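PbSGBP-B lipoprotein (Prevotella bryantii B14, PDB 6D2Y) probably binds polysaccharide at the bacterial cell surface, as a lipoprotein of a polysaccharide utilization locus, and carries a magnesium ion. Local coordinates at residues 233-238 with 295-300. Residues are numbered along the deposited sequence; the frame is centred on the assembly and turned at random.
Sequences TNEVLG and SHPRLC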
loop_
_atom_site.group_PDB
_atom_site.type_symbol
_atom_site.label_atom_id
_atom_site.label_comp_id
_atom_site.label_asym_id
_atom_site.label_seq_id
_atom_site.Cartn_x
_atom_site.Cartn_y
_atom_site.Cartn_z
ATOM N N THR A 233 -20.451 -1.578 -21.677
ATOM C CA THR A 233 -20.771 -2.369 -22.858
ATOM C C THR A 233 -21.361 -3.732 -22.534
ATOM O O THR A 233 -21.610 -4.514 -23.457
ATOM C CB THR A 233 -19.522 -2.546 -23.731
ATOM O OG1 THR A 233 -18.527 -3.291 -23.014
ATOM C CG2 THR A 233 -18.953 -1.190 -24.123
ATOM N N ASN A 234 -21.596 -4.037 -21.255
ATOM C CA ASN A 234 -22.166 -5.321 -20.840
ATOM C C ASN A 234 -21.299 -6.489 -21.313
ATOM O O ASN A 234 -21.800 -7.531 -21.741
ATOM C CB ASN A 234 -23.607 -5.472 -21.335
ATOM C CG ASN A 234 -24.350 -6.601 -20.644
ATOM O OD1 ASN A 234 -23.940 -7.069 -19.581
ATOM N ND2 ASN A 234 -25.443 -7.048 -21.249
ATOM N N GLU A 235 -19.984 -6.313 -21.239
ATOM C CA GLU A 235 -19.032 -7.340 -21.634
ATOM C C GLU A 235 -18.145 -7.703 -20.452
ATOM O O GLU A 235 -17.782 -6.842 -19.647
ATOM C CB GLU A 235 -18.156 -6.875 -22.804
ATOM C CG GLU A 235 -18.876 -6.793 -24.141
ATOM C CD GLU A 235 -18.002 -6.196 -25.230
ATOM O OE1 GLU A 235 -17.554 -5.043 -25.063
ATOM O OE2 GLU A 235 -17.761 -6.882 -26.246
ATOM N N VAL A 236 -17.805 -8.985 -20.353
ATOM C CA VAL A 236 -16.811 -9.452 -19.396
ATOM C C VAL A 236 -15.456 -9.297 -20.075
ATOM O O VAL A 236 -15.096 -10.073 -20.961
ATOM C CB VAL A 236 -17.074 -10.892 -18.954
ATOM C CG1 VAL A 236 -16.155 -11.263 -17.799
ATOM C CG2 VAL A 236 -18.528 -11.060 -18.551
ATOM N N LEU A 237 -14.705 -8.278 -19.664
ATOM C CA LEU A 237 -13.443 -7.967 -20.315
ATOM C C LEU A 237 -12.417 -9.066 -20.072
ATOM O O LEU A 237 -12.348 -9.653 -18.986
ATOM C CB LEU A 237 -12.902 -6.630 -19.815
ATOM C CG LEU A 237 -13.857 -5.440 -19.894
ATOM C CD1 LEU A 237 -13.166 -4.179 -19.396
ATOM C CD2 LEU A 237 -14.363 -5.255 -21.316
ATOM N N GLY A 238 -11.616 -9.339 -21.095
ATOM C CA GLY A 238 -10.551 -10.314 -21.004
ATOM C C GLY A 238 -9.457 -10.027 -22.008
ATOM O O GLY A 238 -8.848 -8.955 -21.981
ATOM N N SER A 295 -17.953 -2.111 -28.357
ATOM C CA SER A 295 -17.344 -3.347 -27.891
ATOM C C SER A 295 -15.912 -3.044 -27.470
ATOM O O SER A 295 -15.199 -2.311 -28.163
ATOM C CB SER A 295 -17.368 -4.429 -28.976
ATOM O OG SER A 295 -16.872 -5.660 -28.481
ATOM N N HIS A 296 -15.504 -3.606 -26.329
ATOM C CA HIS A 296 -14.205 -3.357 -25.712
ATOM C C HIS A 296 -14.037 -1.875 -25.398
ATOM O O HIS A 296 -13.305 -1.170 -26.104
ATOM C CB HIS A 296 -13.065 -3.839 -26.611
ATOM C CG HIS A 296 -13.127 -5.297 -26.940
ATOM N ND1 HIS A 296 -12.384 -5.862 -27.954
ATOM C CD2 HIS A 296 -13.838 -6.307 -26.387
ATOM C CE1 HIS A 296 -12.638 -7.157 -28.014
ATOM N NE2 HIS A 296 -13.516 -7.452 -27.073
ATOM N N PRO A 297 -14.677 -1.372 -24.346
ATOM C CA PRO A 297 -14.595 0.061 -24.050
ATOM C C PRO A 297 -13.221 0.453 -23.535
ATOM O O PRO A 297 -12.408 -0.382 -23.128
ATOM C CB PRO A 297 -15.661 0.258 -22.970
ATOM C CG PRO A 297 -15.702 -1.063 -22.265
ATOM C CD PRO A 297 -15.435 -2.109 -23.318
ATOM N N ARG A 298 -12.968 1.759 -23.559
ATOM C CA ARG A 298 -11.765 2.296 -22.943
ATOM C C ARG A 298 -11.816 2.070 -21.437
ATOM O O ARG A 298 -12.869 2.205 -20.807
ATOM C CB ARG A 298 -11.627 3.787 -23.258
ATOM C CG ARG A 298 -11.168 4.072 -24.681
ATOM C CD ARG A 298 -11.685 5.405 -25.211
ATOM N NE ARG A 298 -11.226 6.545 -24.422
ATOM C CZ ARG A 298 -12.037 7.402 -23.809
ATOM N NH1 ARG A 298 -13.352 7.255 -23.898
ATOM N NH2 ARG A 298 -11.534 8.411 -23.113
ATOM N N LEU A 299 -10.671 1.711 -20.856
ATOM C CA LEU A 299 -10.642 1.420 -19.427
ATOM C C LEU A 299 -10.960 2.655 -18.593
ATOM O O LEU A 299 -11.491 2.533 -17.484
ATOM C CB LEU A 299 -9.283 0.841 -19.038
ATOM C CG LEU A 299 -8.985 -0.530 -19.645
ATOM C CD1 LEU A 299 -7.606 -1.003 -19.237
ATOM C CD2 LEU A 299 -10.046 -1.536 -19.224
ATOM N N CYS A 300 -10.657 3.848 -19.110
ATOM C CA CYS A 300 -10.972 5.073 -18.383
ATOM C C CYS A 300 -12.469 5.351 -18.332
ATOM O O CYS A 300 -12.906 6.189 -17.537
ATOM C CB CYS A 300 -10.247 6.260 -19.013
ATOM S SG CYS A 300 -10.543 6.451 -20.783
#
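Glu235 and Ser295 meet through their side-chain torsions: Glu235 has CG beside its own backbone N (chi1 -72°) and CD anti to CA, while Ser295 holds OG anti to its backbone N (chi1 -175°). The last torsion of Glu235 turns its oxygens to the hydroxyl and the next peptide N-H. Glu235 OE1 accepts from the backbone N of His296 at 2.8 Å on its syn lone pair, nearly straight at 166°. Glu235 OE2 takes the hydroxyl of Ser295, with OG 2.7 Å away, also on the syn side and slightly out of the carboxylate plane. A third donor, OG1 of Thr233, reaches the anti lone pair of Glu235 OE1 at 2.9 Å. Three hydrogen bonds to one carboxylate should restrict its rotation and may stabilise its negative charge. Asn230, through ND2, bonds both Thr233 OG1 and the carbonyl oxygen of Glu235. The contact joins two loops of the C-terminal domain, assigned by family to xyloglucan binding: one links strands 222-224 and 246-248, the other leads into the short helix 299-302. Beyond the carboxylate the interface becomes largely apolar. Pro297 turns its ring toward Thr233, bringing CD to 3.3 Å from OG1 and 3.7 Å from CG2 of that threonine. Leu237 CD2 also approaches Pro297 CD, at 3.9 Å. Leu237 CD1 lies 4.1 Å from Leu299 CD2, the two side chains running past each other in opposite directions; both leucines also touch Phe224 of strand 222-224 and Tyr282 of strand 279-282, which belong to different sheets. The side chain of Leu237 is about 11 Å from the bound magnesium ion.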